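PDB 5N5D: methyltransferase from Streptomyces regensis, which probably transfers a methyl group from S-adenosylmethionine to a hydroxyl oxygen of a precursor in the biosynthesis of the pyrrolobenzodiazepine tomaymycin. Local coordinates for residues E26-A31 with G72-I77; D148-F153 with V190-E195; V165-N170 with F219-V224. All blocks are in the same frame, centred on the assembly; numbering follows the deposited sequence. Where two conformers were deposited one is given.

Followed from the N terminus, the chain first makes contact 1: segment 72-77, the glycine turn and first turn of helix 74-80, where Ser75 binds the methionine end of S-adenosylmethionine, comes back against helix 26-31, closing a 40-residue loop. Later, contacts 2 and 3 cross, their segments alternating as 148-153, 165-170, 190-195, 219-224. Contact 2 joins helices 149-158 and 185-198; contact 3 pairs strands 165-169 and 217-224. Both helices rest on Val168 of the sheet: Phe193 CZ is 3.6 Å from Val168 CG2 and Ile149 CD1 4.0 Å from Val168 CG1. Contact 1 lies on the opposite side of the chain's centre from the other two, its centre about 27 Å from that of contact 2.

Contact 1: E26-A31 with G72-I77; sequences EALSKA and GGYSSI. With SAM (S-adenosylmethionine), chain H.
Leu28 and Ala31 of helix 26-31 pack on Tyr74 and Ile77 at the start of helix 74-80, just after the glycine-containing turn that follows the first strand of the Rossmann-like methyltransferase fold. No hydrogen bond joins the two segments; the interface is apolar. Leu28 carries a CH-pi contact, its CD2 lying over one face of the Tyr74 ring, 4.1 Å from the centroid and 28° off the normal. The same methyl reaches Ile77 CG2 at 3.6 Å, the two side chains running antiparallel alongside each other. Tyr74 CG stands anti to the backbone N (chi1 -175°), which turns it toward helix 26-31, and the ring edge meets Leu28 O in plane, CE1 to O being 3.5 Å. Ala31 CB comes to that edge too and also touches Ile77 CD1. The tyrosine hydroxyl is hydrogen-bonded to Glu24 and Trp78.

The segment's polar contact with the cofactor runs through Ser75. Gly73 is the N-cap, and the helix start faces the S-adenosylmethionine carboxylate, probably stabilising its negative charge. Ser75 N donates to OXT at 3.1 Å, nearly straight at 168°; Ser75 OG, also hydrogen-bonded to second-shell Glu67, accepts from the cofactor's amino N at 2.8 Å.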
loop_
_atom_site.group_PDB
_atom_site.type_symbol
_atom_site.label_atom_id
_atom_site.label_comp_id
_atom_site.label_asym_id
_atom_site.label_seq_id
_atom_site.Cartn_x
_atom_site.Cartn_y
_atom_site.Cartn_z
ATOM N N GLU A 26 -14.052 6.911 -19.567
ATOM C CA GLU A 26 -14.284 8.324 -19.853
ATOM C C GLU A 26 -14.289 9.154 -18.574
ATOM O O GLU A 26 -13.615 10.187 -18.484
ATOM C CB GLU A 26 -15.610 8.478 -20.607
ATOM C CG GLU A 26 -16.048 9.918 -20.893
ATOM C CD GLU A 26 -17.527 10.039 -21.248
ATOM O OE1 GLU A 26 -18.328 9.171 -20.837
ATOM O OE2 GLU A 26 -17.889 11.011 -21.943
ATOM N N ALA A 27 -15.053 8.719 -17.569
ATOM C CA ALA A 27 -15.182 9.511 -16.350
ATOM C C ALA A 27 -13.820 9.748 -15.704
ATOM O O ALA A 27 -13.496 10.873 -15.307
ATOM C CB ALA A 27 -16.139 8.823 -15.377
ATOM N N LEU A 28 -13.001 8.698 -15.606
ATOM C CA LEU A 28 -11.688 8.842 -14.984
ATOM C C LEU A 28 -10.753 9.686 -15.838
ATOM O O LEU A 28 -10.042 10.551 -15.318
ATOM C CB LEU A 28 -11.069 7.468 -14.733
ATOM C CG LEU A 28 -11.593 6.715 -13.506
ATOM C CD1 LEU A 28 -11.130 5.262 -13.530
ATOM C CD2 LEU A 28 -11.146 7.400 -12.220
ATOM N N SER A 29 -10.717 9.439 -17.149
ATOM C CA SER A 29 -9.823 10.210 -18.003
ATOM C C SER A 29 -10.199 11.685 -18.006
ATOM O O SER A 29 -9.320 12.549 -18.093
ATOM C CB SER A 29 -9.827 9.645 -19.425
ATOM O OG SER A 29 -11.115 9.700 -19.994
ATOM N N LYS A 30 -11.497 11.992 -17.916
ATOM C CA LYS A 30 -11.926 13.387 -17.836
ATOM C C LYS A 30 -11.598 13.980 -16.471
ATOM O O LYS A 30 -11.098 15.109 -16.386
ATOM C CB LYS A 30 -13.427 13.502 -18.115
ATOM C CG LYS A 30 -13.844 13.171 -19.548
ATOM C CD LYS A 30 -15.366 13.270 -19.761
ATOM C CE LYS A 30 -15.863 14.711 -19.726
ATOM N NZ LYS A 30 -17.292 14.819 -20.143
ATOM N N ALA A 31 -11.876 13.238 -15.398
ATOM C CA ALA A 31 -11.574 13.723 -14.053
ATOM C C ALA A 31 -10.091 14.034 -13.913
ATOM O O ALA A 31 -9.707 14.988 -13.223
ATOM C CB ALA A 31 -12.005 12.693 -13.010
ATOM N N GLY A 72 -11.333 17.377 -8.265
ATOM C CA GLY A 72 -12.114 17.089 -9.446
ATOM C C GLY A 72 -12.779 15.734 -9.469
ATOM O O GLY A 72 -13.392 15.372 -10.478
ATOM N N GLY A 73 -12.682 14.967 -8.391
ATOM C CA GLY A 73 -13.361 13.695 -8.301
ATOM C C GLY A 73 -12.575 12.490 -8.763
ATOM O O GLY A 73 -13.142 11.390 -8.813
ATOM N N TYR A 74 -11.291 12.647 -9.090
ATOM C CA TYR A 74 -10.528 11.517 -9.609
ATOM C C TYR A 74 -10.366 10.437 -8.544
ATOM O O TYR A 74 -10.751 9.280 -8.747
ATOM C CB TYR A 74 -9.160 11.971 -10.144
ATOM C CG TYR A 74 -8.446 10.815 -10.784
ATOM C CD1 TYR A 74 -8.680 10.481 -12.115
ATOM C CD2 TYR A 74 -7.596 10.002 -10.049
ATOM C CE1 TYR A 74 -8.067 9.391 -12.702
ATOM C CE2 TYR A 74 -6.977 8.912 -10.627
ATOM C CZ TYR A 74 -7.221 8.605 -11.954
ATOM O OH TYR A 74 -6.612 7.512 -12.525
ATOM N N SER A 75 -9.798 10.789 -7.387
ATOM C CA SER A 75 -9.730 9.806 -6.312
ATOM C C SER A 75 -11.126 9.351 -5.897
ATOM O O SER A 75 -11.319 8.178 -5.548
ATOM C CB SER A 75 -8.968 10.384 -5.112
ATOM O OG SER A 75 -9.549 11.600 -4.675
ATOM N N SER A 76 -12.112 10.254 -5.967
ATOM C CA SER A 76 -13.472 9.936 -5.539
ATOM C C SER A 76 -14.057 8.790 -6.353
ATOM O O SER A 76 -14.723 7.907 -5.803
ATOM C CB SER A 76 -14.357 11.175 -5.659
ATOM O OG SER A 76 -13.672 12.334 -5.206
ATOM N N ILE A 77 -13.832 8.792 -7.668
ATOM C CA ILE A 77 -14.361 7.718 -8.508
ATOM C C ILE A 77 -13.764 6.384 -8.084
ATOM O O ILE A 77 -14.474 5.382 -7.942
ATOM C CB ILE A 77 -14.085 8.006 -9.993
ATOM C CG1 ILE A 77 -14.906 9.209 -10.469
ATOM C CG2 ILE A 77 -14.417 6.781 -10.848
ATOM C CD1 ILE A 77 -14.463 9.747 -11.809
HETATM N N SAM H . -8.212 13.845 -3.666
HETATM C CA SAM H . -8.134 14.490 -4.992
HETATM C C SAM H . -7.678 13.454 -6.069
HETATM O O SAM H . -6.734 12.695 -5.754
HETATM O OXT SAM H . -8.277 13.452 -7.165
HETATM C CB SAM H . -7.155 15.689 -4.964
HETATM C CG SAM H . -7.416 16.607 -3.775
HETATM S SD SAM H . -6.350 18.057 -3.954
HETATM C CE SAM H . -4.794 17.380 -3.513
HETATM C "C5'" SAM H . -6.690 19.000 -2.428
HETATM C "C4'" SAM H . -8.093 19.575 -2.392
HETATM O "O4'" SAM H . -8.433 20.001 -1.054
HETATM C "C3'" SAM H . -8.312 20.784 -3.311
HETATM O "O3'" SAM H . -9.393 20.514 -4.197
HETATM C "C2'" SAM H . -8.587 21.938 -2.334
HETATM O "O2'" SAM H . -9.517 22.887 -2.842
HETATM C "C1'" SAM H . -9.187 21.187 -1.152
HETATM N N9 SAM H . -9.106 21.887 0.124
HETATM C C8 SAM H . -8.066 22.642 0.596
HETATM N N7 SAM H . -8.246 23.101 1.812
HETATM C C5 SAM H . -9.495 22.610 2.165
HETATM C C6 SAM H . -10.258 22.718 3.343
HETATM N N6 SAM H . -9.857 23.393 4.427
HETATM N N1 SAM H . -11.457 22.094 3.375
HETATM C C2 SAM H . -11.858 21.416 2.296
HETATM N N3 SAM H . -11.225 21.246 1.130
HETATM C C4 SAM H . -10.040 21.868 1.130
#

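Contact 2: D148-F153 with V190-E195; sequences DIPEYF and VRRFHE
Phe153 and Phe193 form a T-shaped (edge-to-face) pair between helix 149-158 and helix 185-198, with centroids 5.0 Å apart and ring planes at 71°. The edge of Phe193 is presented to the face of Phe153: CE1 of Phe193 stands 3.5 Å from CG of Phe153, over the rim of that ring and not its centre.

Aliphatic contacts continue the seam toward the N-terminal ends of the segments. Ile149 divides its branches between two partners, CG2 packing on Phe193 CG at 3.7 Å while CD1 lies beside Val190 CG2 at 3.8 Å. The ring of Pro150 rests on the aliphatic start of Arg192, CG to CG 3.7 Å.

No hydrogen bond crosses between the segments. Within 190-195, the Arg192 chain bends at chi2 and chi3, and its NH1 meets the anti lone pair of Glu195 OE1 at 3.0 Å. His194 ND1 bonds to Val190 O at 2.9 Å, reaching it from the opposite face of the carbonyl plane to His194 N, while His194 NE2 is hydrogen-bonded to Ser207. The imidazole stacks with Phe17 of the second subunit.

The segment axes approach to 8.6 Å, and the two helices run in the same general direction, inclined at 37°. Since Phe193 also touches Thr220, this pair belongs to a helical layer flanking the sheet, as in the alpha/beta/alpha sandwich of Rossmann-like methyltransferases.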
loop_
_atom_site.group_PDB
_atom_site.type_symbol
_atom_site.label_atom_id
_atom_site.label_comp_id
_atom_site.label_asym_id
_atom_site.label_seq_id
_atom_site.Cartn_x
_atom_site.Cartn_y
_atom_site.Cartn_z
ATOM N N ASP A 148 -3.889 21.236 8.578
ATOM C CA ASP A 148 -4.962 20.699 9.406
ATOM C C ASP A 148 -4.946 19.176 9.517
ATOM O O ASP A 148 -5.869 18.606 10.107
ATOM C CB ASP A 148 -6.315 21.161 8.864
ATOM C CG ASP A 148 -6.579 22.629 9.127
ATOM O OD1 ASP A 148 -6.063 23.174 10.132
ATOM O OD2 ASP A 148 -7.313 23.243 8.328
ATOM N N ILE A 149 -3.919 18.506 8.995
ATOM C CA ILE A 149 -3.854 17.047 9.039
ATOM C C ILE A 149 -4.003 16.527 10.470
ATOM O O ILE A 149 -4.745 15.554 10.682
ATOM C CB ILE A 149 -2.567 16.541 8.368
ATOM C CG1 ILE A 149 -2.712 16.696 6.854
ATOM C CG2 ILE A 149 -2.305 15.084 8.703
ATOM C CD1 ILE A 149 -1.451 16.430 6.066
ATOM N N PRO A 150 -3.357 17.117 11.485
ATOM C CA PRO A 150 -3.574 16.598 12.851
ATOM C C PRO A 150 -5.040 16.590 13.256
ATOM O O PRO A 150 -5.525 15.607 13.839
ATOM C CB PRO A 150 -2.736 17.546 13.723
ATOM C CG PRO A 150 -1.679 18.042 12.807
ATOM C CD PRO A 150 -2.341 18.184 11.466
ATOM N N GLU A 151 -5.762 17.674 12.952
ATOM C CA GLU A 151 -7.180 17.774 13.277
ATOM C C GLU A 151 -8.016 16.844 12.404
ATOM O O GLU A 151 -9.014 16.276 12.864
ATOM C CB GLU A 151 -7.630 19.225 13.116
ATOM C CG GLU A 151 -7.074 20.184 14.179
ATOM C CD GLU A 151 -5.599 20.571 13.986
ATOM O OE1 GLU A 151 -5.045 20.431 12.872
ATOM O OE2 GLU A 151 -4.990 21.040 14.968
ATOM N N TYR A 152 -7.628 16.673 11.144
ATOM C CA TYR A 152 -8.320 15.702 10.299
ATOM C C TYR A 152 -8.133 14.289 10.831
ATOM O O TYR A 152 -9.061 13.475 10.791
ATOM C CB TYR A 152 -7.817 15.787 8.859
ATOM C CG TYR A 152 -8.130 17.094 8.148
ATOM C CD1 TYR A 152 -9.243 17.848 8.493
ATOM C CD2 TYR A 152 -7.306 17.574 7.137
ATOM C CE1 TYR A 152 -9.528 19.035 7.862
ATOM C CE2 TYR A 152 -7.592 18.768 6.491
ATOM C CZ TYR A 152 -8.705 19.494 6.862
ATOM O OH TYR A 152 -9.018 20.687 6.250
ATOM N N PHE A 153 -6.934 13.976 11.319
ATOM C CA PHE A 153 -6.689 12.668 11.915
ATOM C C PHE A 153 -7.536 12.470 13.168
ATOM O O PHE A 153 -8.159 11.416 13.349
ATOM C CB PHE A 153 -5.198 12.523 12.219
ATOM C CG PHE A 153 -4.833 11.249 12.922
ATOM C CD1 PHE A 153 -5.158 10.019 12.382
ATOM C CD2 PHE A 153 -4.130 11.290 14.111
ATOM C CE1 PHE A 153 -4.802 8.850 13.034
ATOM C CE2 PHE A 153 -3.774 10.125 14.765
ATOM C CZ PHE A 153 -4.110 8.905 14.222
ATOM N N VAL A 190 2.242 17.854 9.356
ATOM C CA VAL A 190 2.586 16.464 9.085
ATOM C C VAL A 190 3.444 15.906 10.212
ATOM O O VAL A 190 3.268 14.759 10.631
ATOM C CB VAL A 190 3.282 16.341 7.717
ATOM C CG1 VAL A 190 3.802 14.914 7.488
ATOM C CG2 VAL A 190 2.313 16.728 6.603
ATOM N N ARG A 191 4.376 16.709 10.727
ATOM C CA ARG A 191 5.193 16.258 11.849
ATOM C C ARG A 191 4.331 16.002 13.076
ATOM O O ARG A 191 4.461 14.964 13.738
ATOM C CB ARG A 191 6.274 17.292 12.152
ATOM C CG ARG A 191 7.382 17.356 11.103
ATOM C CD ARG A 191 8.403 18.438 11.425
ATOM N NE ARG A 191 8.926 18.339 12.787
ATOM C CZ ARG A 191 9.946 17.567 13.153
ATOM N NH1 ARG A 191 10.569 16.796 12.274
ATOM N NH2 ARG A 191 10.342 17.558 14.415
ATOM N N ARG A 192 3.443 16.946 13.397
ATOM C CA ARG A 192 2.540 16.773 14.532
ATOM C C ARG A 192 1.730 15.489 14.391
ATOM O O ARG A 192 1.520 14.760 15.368
ATOM C CB ARG A 192 1.614 17.988 14.633
ATOM C CG ARG A 192 0.559 17.955 15.738
ATOM C CD ARG A 192 1.066 18.554 17.026
ATOM N NE ARG A 192 2.041 17.682 17.662
ATOM C CZ ARG A 192 1.746 16.724 18.535
ATOM N NH1 ARG A 192 2.721 15.988 19.049
ATOM N NH2 ARG A 192 0.489 16.495 18.902
ATOM N N PHE A 193 1.270 15.198 13.174
ATOM C CA PHE A 193 0.472 14.002 12.925
ATOM C C PHE A 193 1.275 12.735 13.201
ATOM O O PHE A 193 0.785 11.802 13.852
ATOM C CB PHE A 193 -0.032 14.060 11.481
ATOM C CG PHE A 193 -0.483 12.741 10.912
ATOM C CD1 PHE A 193 -1.501 12.018 11.504
ATOM C CD2 PHE A 193 0.092 12.257 9.751
ATOM C CE1 PHE A 193 -1.922 10.815 10.955
ATOM C CE2 PHE A 193 -0.327 11.058 9.194
ATOM C CZ PHE A 193 -1.330 10.337 9.800
ATOM N N HIS A 194 2.518 12.686 12.720
ATOM C CA HIS A 194 3.353 11.513 12.964
ATOM C C HIS A 194 3.689 11.385 14.440
ATOM O O HIS A 194 3.761 10.270 14.970
ATOM C CB HIS A 194 4.620 11.575 12.110
ATOM C CG HIS A 194 4.383 11.184 10.691
ATOM N ND1 HIS A 194 3.751 12.011 9.790
ATOM C CD2 HIS A 194 4.645 10.032 10.030
ATOM C CE1 HIS A 194 3.649 11.393 8.626
ATOM N NE2 HIS A 194 4.189 10.193 8.745
ATOM N N GLU A 195 3.886 12.515 15.119
ATOM C CA GLU A 195 4.100 12.491 16.562
ATOM C C GLU A 195 2.877 11.955 17.303
ATOM O O GLU A 195 3.012 11.212 18.285
ATOM C CB GLU A 195 4.453 13.895 17.046
ATOM C CG GLU A 195 5.829 14.352 16.612
ATOM C CD GLU A 195 6.047 15.834 16.827
ATOM O OE1 GLU A 195 5.217 16.479 17.515
ATOM O OE2 GLU A 195 7.040 16.349 16.285
#

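Contact 3: V165-N170 with F219-V224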
loop_
_atom_site.group_PDB
_atom_site.type_symbol
_atom_site.label_atom_id
_atom_site.label_comp_id
_atom_site.label_asym_id
_atom_site.label_seq_id
_atom_site.Cartn_x
_atom_site.Cartn_y
_atom_site.Cartn_z
ATOM N N VAL A 165 -9.289 1.997 8.190
ATOM C CA VAL A 165 -8.043 2.358 7.525
ATOM C C VAL A 165 -8.070 3.854 7.251
ATOM O O VAL A 165 -9.062 4.383 6.734
ATOM C CB VAL A 165 -7.843 1.563 6.222
ATOM C CG1 VAL A 165 -6.406 1.719 5.719
ATOM C CG2 VAL A 165 -8.191 0.098 6.429
ATOM N N VAL A 166 -6.983 4.535 7.598
ATOM C CA VAL A 166 -6.823 5.955 7.329
ATOM C C VAL A 166 -5.600 6.107 6.435
ATOM O O VAL A 166 -4.515 5.625 6.781
ATOM C CB VAL A 166 -6.663 6.768 8.624
ATOM C CG1 VAL A 166 -6.536 8.247 8.314
ATOM C CG2 VAL A 166 -7.825 6.514 9.551
ATOM N N VAL A 167 -5.781 6.733 5.275
ATOM C CA VAL A 167 -4.682 7.043 4.367
ATOM C C VAL A 167 -4.553 8.555 4.299
ATOM O O VAL A 167 -5.538 9.253 4.033
ATOM C CB VAL A 167 -4.905 6.448 2.964
ATOM C CG1 VAL A 167 -3.828 6.940 1.993
ATOM C CG2 VAL A 167 -4.908 4.920 3.025
ATOM N N VAL A 168 -3.343 9.058 4.541
ATOM C CA VAL A 168 -3.043 10.482 4.448
ATOM C C VAL A 168 -2.036 10.659 3.321
ATOM O O VAL A 168 -0.947 10.073 3.362
ATOM C CB VAL A 168 -2.496 11.043 5.769
ATOM C CG1 VAL A 168 -2.199 12.539 5.625
ATOM C CG2 VAL A 168 -3.471 10.771 6.899
ATOM N N ASP A 169 -2.404 11.443 2.311
ATOM C CA ASP A 169 -1.540 11.673 1.162
ATOM C C ASP A 169 -0.581 12.838 1.406
ATOM O O ASP A 169 -0.821 13.718 2.241
ATOM C CB ASP A 169 -2.367 11.945 -0.097
ATOM C CG ASP A 169 -1.633 11.566 -1.382
ATOM O OD1 ASP A 169 -0.536 10.970 -1.294
ATOM O OD2 ASP A 169 -2.156 11.854 -2.488
ATOM N N ASN A 170 0.529 12.805 0.664
ATOM C CA ASN A 170 1.456 13.932 0.511
ATOM C C ASN A 170 2.143 14.308 1.826
ATOM O O ASN A 170 2.206 15.478 2.209
ATOM C CB ASN A 170 0.730 15.133 -0.098
ATOM C CG ASN A 170 0.036 14.791 -1.413
ATOM O OD1 ASN A 170 -1.150 15.074 -1.595
ATOM N ND2 ASN A 170 0.773 14.166 -2.330
ATOM N N PHE A 219 2.916 8.599 1.342
ATOM C CA PHE A 219 1.648 8.512 2.043
ATOM C C PHE A 219 1.833 7.777 3.358
ATOM O O PHE A 219 2.808 7.044 3.554
ATOM C CB PHE A 219 0.592 7.799 1.193
ATOM C CG PHE A 219 0.888 6.336 0.948
ATOM C CD1 PHE A 219 1.707 5.940 -0.094
ATOM C CD2 PHE A 219 0.315 5.359 1.744
ATOM C CE1 PHE A 219 1.961 4.590 -0.334
ATOM C CE2 PHE A 219 0.565 4.013 1.519
ATOM C CZ PHE A 219 1.386 3.627 0.476
ATOM N N THR A 220 0.878 7.990 4.258
ATOM C CA THR A 220 0.789 7.265 5.516
ATOM C C THR A 220 -0.446 6.385 5.490
ATOM O O THR A 220 -1.524 6.828 5.087
ATOM C CB THR A 220 0.710 8.222 6.705
ATOM O OG1 THR A 220 1.855 9.068 6.699
ATOM C CG2 THR A 220 0.645 7.454 8.029
ATOM N N LEU A 221 -0.280 5.144 5.920
ATOM C CA LEU A 221 -1.382 4.204 6.056
ATOM C C LEU A 221 -1.478 3.812 7.519
ATOM O O LEU A 221 -0.511 3.296 8.091
ATOM C CB LEU A 221 -1.184 2.974 5.171
ATOM C CG LEU A 221 -2.395 2.042 5.096
ATOM C CD1 LEU A 221 -2.384 1.279 3.786
ATOM C CD2 LEU A 221 -2.430 1.067 6.271
ATOM N N ALA A 222 -2.634 4.067 8.116
ATOM C CA ALA A 222 -2.879 3.786 9.519
ATOM C C ALA A 222 -4.063 2.843 9.663
ATOM O O ALA A 222 -5.040 2.924 8.912
ATOM C CB ALA A 222 -3.143 5.079 10.292
ATOM N N LEU A 223 -3.946 1.928 10.617
ATOM C CA LEU A 223 -5.008 1.003 10.979
ATOM C C LEU A 223 -5.452 1.322 12.397
ATOM O O LEU A 223 -4.629 1.329 13.323
ATOM C CB LEU A 223 -4.522 -0.441 10.891
ATOM C CG LEU A 223 -5.511 -1.519 11.336
ATOM C CD1 LEU A 223 -6.690 -1.594 10.390
ATOM C CD2 LEU A 223 -4.797 -2.862 11.421
ATOM N N VAL A 224 -6.739 1.602 12.567
ATOM C CA VAL A 224 -7.285 1.823 13.898
ATOM C C VAL A 224 -7.468 0.465 14.557
ATOM O O VAL A 224 -8.073 -0.444 13.975
ATOM C CB VAL A 224 -8.608 2.601 13.831
ATOM C CG1 VAL A 224 -9.172 2.833 15.237
ATOM C CG2 VAL A 224 -8.417 3.920 13.110
#
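Val166 and Val168 each pair with the antiparallel strand through two backbone bonds, to Ala222 and Thr220, the segment axes being 4.7 Å apart at 162°. The pairing joins the parallel part of the Rossmann-like sheet to antiparallel strand 217-224, in the 3-2-1-4-5-7-6 order of class I methyltransferases. The four N-to-O distances fall between 2.8 Å, for Val166 N to Ala222 O, and 2.9 Å, for Val168 N to Thr220 O. In the intervening non-hydrogen-bonded pairs, CA-H...O contacts fill in, such as Val167 CA to Thr220 O at 3.2 Å.

Side chains alternate between two faces. Val165, Val167, Leu221 and Phe219 share one, where Val165 CG1 meets Leu221 CD2 at 4.1 Å and Val167 CG2 lies 4.3 Å from Leu221 CG. Helix 47-60 covers part of this face, and Leu55 and Leu59 of the second subunit also pack there. Phe219 CG sits between its backbone N and carbonyl carbon (chi1 67°), and the ring contacts Val167 CG1. On the other face Val168 and Thr220 lie against helix 185-198, while Ala222 packs on strand 203-211; Thr220 OG1 is hydrogen-bonded to Ser207 OG.

At the strand end near the cofactor pocket, Asp169 OD1 is hydrogen-bonded to a butanediol, probably from crystallisation, and approaches Phe219 CB at 4.2 Å.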